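Long-range contact in putative DNA ligase-like protein (Mycobacterium tuberculosis H37Rv, PDB 2R9L), which probably repairs DNA double-strand breaks with Ku in non-homologous end joining, this chain being its primase-like polymerase domain: residues Y183-E188 with E288-D293. Numbering follows the deposited sequence.
Sequences YTPLDE and ERLDAD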
loop_
_atom_site.group_PDB
_atom_site.type_symbol
_atom_site.label_atom_id
_atom_site.label_comp_id
_atom_site.label_asym_id
_atom_site.label_seq_id
_atom_site.Cartn_x
_atom_site.Cartn_y
_atom_site.Cartn_z
ATOM N N TYR E 183 1.822 -4.524 8.243
ATOM C CA TYR E 183 3.111 -3.868 8.082
ATOM C C TYR E 183 3.894 -3.871 9.399
ATOM O O TYR E 183 3.306 -3.698 10.475
ATOM C CB TYR E 183 2.915 -2.424 7.626
ATOM C CG TYR E 183 2.473 -2.232 6.197
ATOM C CD1 TYR E 183 3.400 -2.157 5.158
ATOM C CD2 TYR E 183 1.122 -2.089 5.888
ATOM C CE1 TYR E 183 2.980 -1.971 3.851
ATOM C CE2 TYR E 183 0.697 -1.897 4.590
ATOM C CZ TYR E 183 1.620 -1.840 3.577
ATOM O OH TYR E 183 1.174 -1.652 2.286
ATOM N N THR E 184 5.216 -4.038 9.296
ATOM C CA THR E 184 6.113 -4.040 10.450
ATOM C C THR E 184 7.349 -3.180 10.177
ATOM O O THR E 184 8.128 -3.484 9.290
ATOM C CB THR E 184 6.626 -5.456 10.774
ATOM O OG1 THR E 184 5.527 -6.372 10.837
ATOM C CG2 THR E 184 7.360 -5.460 12.100
ATOM N N PRO E 185 7.550 -2.116 10.960
ATOM C CA PRO E 185 8.781 -1.357 10.727
ATOM C C PRO E 185 9.983 -2.150 11.239
ATOM O O PRO E 185 9.909 -2.763 12.297
ATOM C CB PRO E 185 8.590 -0.095 11.575
ATOM C CG PRO E 185 7.631 -0.511 12.670
ATOM C CD PRO E 185 6.746 -1.585 12.084
ATOM N N LEU E 186 11.076 -2.146 10.486
ATOM C CA LEU E 186 12.282 -2.824 10.921
ATOM C C LEU E 186 13.174 -1.847 11.665
ATOM O O LEU E 186 13.486 -0.772 11.142
ATOM C CB LEU E 186 13.026 -3.388 9.722
ATOM C CG LEU E 186 12.381 -4.569 9.000
ATOM C CD1 LEU E 186 13.103 -4.831 7.675
ATOM C CD2 LEU E 186 12.401 -5.814 9.877
ATOM N N ASP E 187 13.587 -2.228 12.877
ATOM C CA ASP E 187 14.490 -1.396 13.660
ATOM C C ASP E 187 15.890 -1.598 13.134
ATOM O O ASP E 187 16.780 -0.769 13.345
ATOM C CB ASP E 187 14.428 -1.732 15.154
ATOM C CG ASP E 187 14.643 -3.200 15.423
ATOM O OD1 ASP E 187 13.650 -3.960 15.350
ATOM O OD2 ASP E 187 15.801 -3.596 15.710
ATOM N N GLU E 188 16.071 -2.729 12.460
ATOM C CA GLU E 188 17.317 -3.052 11.792
ATOM C C GLU E 188 17.025 -3.304 10.325
ATOM O O GLU E 188 16.751 -4.448 9.932
ATOM C CB GLU E 188 17.956 -4.295 12.394
ATOM C CG GLU E 188 19.369 -4.512 11.890
ATOM C CD GLU E 188 19.991 -5.783 12.404
ATOM O OE1 GLU E 188 19.266 -6.791 12.556
ATOM O OE2 GLU E 188 21.215 -5.781 12.639
ATOM N N GLU E 288 1.423 6.017 12.324
ATOM C CA GLU E 288 2.437 7.009 12.676
ATOM C C GLU E 288 3.816 6.411 13.016
ATOM O O GLU E 288 4.839 6.951 12.626
ATOM C CB GLU E 288 1.921 7.860 13.832
ATOM C CG GLU E 288 2.552 9.214 13.969
ATOM C CD GLU E 288 1.979 9.956 15.158
ATOM O OE1 GLU E 288 1.802 11.195 15.078
ATOM O OE2 GLU E 288 1.686 9.283 16.177
ATOM N N ARG E 289 3.838 5.303 13.747
ATOM C CA ARG E 289 5.093 4.634 14.097
ATOM C C ARG E 289 5.721 3.869 12.928
ATOM O O ARG E 289 6.862 3.420 13.023
ATOM C CB ARG E 289 4.877 3.673 15.273
ATOM C CG ARG E 289 4.502 4.379 16.580
ATOM C CD ARG E 289 4.221 3.399 17.722
ATOM N NE ARG E 289 5.438 2.791 18.261
ATOM C CZ ARG E 289 5.711 1.489 18.219
ATOM N NH1 ARG E 289 4.850 0.650 17.659
ATOM N NH2 ARG E 289 6.839 1.022 18.747
ATOM N N LEU E 290 4.992 3.720 11.827
ATOM C CA LEU E 290 5.482 2.875 10.741
ATOM C C LEU E 290 6.664 3.467 9.970
ATOM O O LEU E 290 7.577 2.752 9.579
ATOM C CB LEU E 290 4.358 2.484 9.787
ATOM C CG LEU E 290 4.777 1.653 8.564
ATOM C CD1 LEU E 290 5.587 0.439 8.993
ATOM C CD2 LEU E 290 3.547 1.232 7.707
ATOM N N ASP E 291 6.643 4.773 9.760
ATOM C CA ASP E 291 7.605 5.421 8.885
ATOM C C ASP E 291 8.157 6.648 9.583
ATOM O O ASP E 291 8.415 7.677 8.956
ATOM C CB ASP E 291 6.919 5.807 7.568
ATOM C CG ASP E 291 6.752 4.626 6.633
ATOM O OD1 ASP E 291 7.774 4.167 6.126
ATOM O OD2 ASP E 291 5.616 4.154 6.391
ATOM N N ALA E 292 8.321 6.537 10.897
ATOM C CA ALA E 292 8.799 7.652 11.723
ATOM C C ALA E 292 10.141 8.226 11.259
ATOM O O ALA E 292 10.564 9.301 11.712
ATOM C CB ALA E 292 8.883 7.222 13.185
ATOM N N ASP E 293 10.812 7.520 10.357
ATOM C CA ASP E 293 12.109 7.975 9.853
ATOM C C ASP E 293 12.015 8.483 8.413
ATOM O O ASP E 293 13.036 8.674 7.759
ATOM C CB ASP E 293 13.134 6.835 9.932
ATOM C CG ASP E 293 12.756 5.640 9.040
ATOM O OD1 ASP E 293 11.543 5.364 8.853
ATOM O OD2 ASP E 293 13.686 4.987 8.517
#
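Leu290, on the loop after helix 273-283, reaches across to Tyr183 and Pro185 on strand 180-186, one of the strands of the mixed sheet in this primase-polymerase domain of the archaeo-eukaryotic primase clan. CD2 comes up against the root of the tyrosine, 3.7 Å from Tyr183 CB and 3.9 Å from Tyr183 CG, and lies obliquely to the ring. CD1 lies mainly by the N-CD edge of the proline ring, 3.8 Å from Pro185 N and 3.9 Å from Pro185 CD, but is also near Tyr183 CB, at 4.1 Å. A chi1 of 177° puts CG opposite the backbone N, and chi2 (52°) then turns the two methyls to the strand. The side-chain contacts are apolar, and Tyr183 and Leu290 are buried.

Moving outward, the tyrosine's CB is directed at the loop, and the ring then turns off to pack on Val138 and Val173 of the flanking strands, passing close to His181, which probably binds substrate. Backbone bonds from Tyr183 to Phe171 and from Thr184 to Leu137 hold the strand between its neighbours. On the loop side, Asp291 makes salt bridges to Arg50 and Arg136 and is hydrogen-bonded to His46, which probably helps hold the loop just after Leu290. Pro185 finishes the contact against the loop backbone: its CG lies 4.0 Å from Arg289 O, and its CB rests 3.6 Å from Leu290 O.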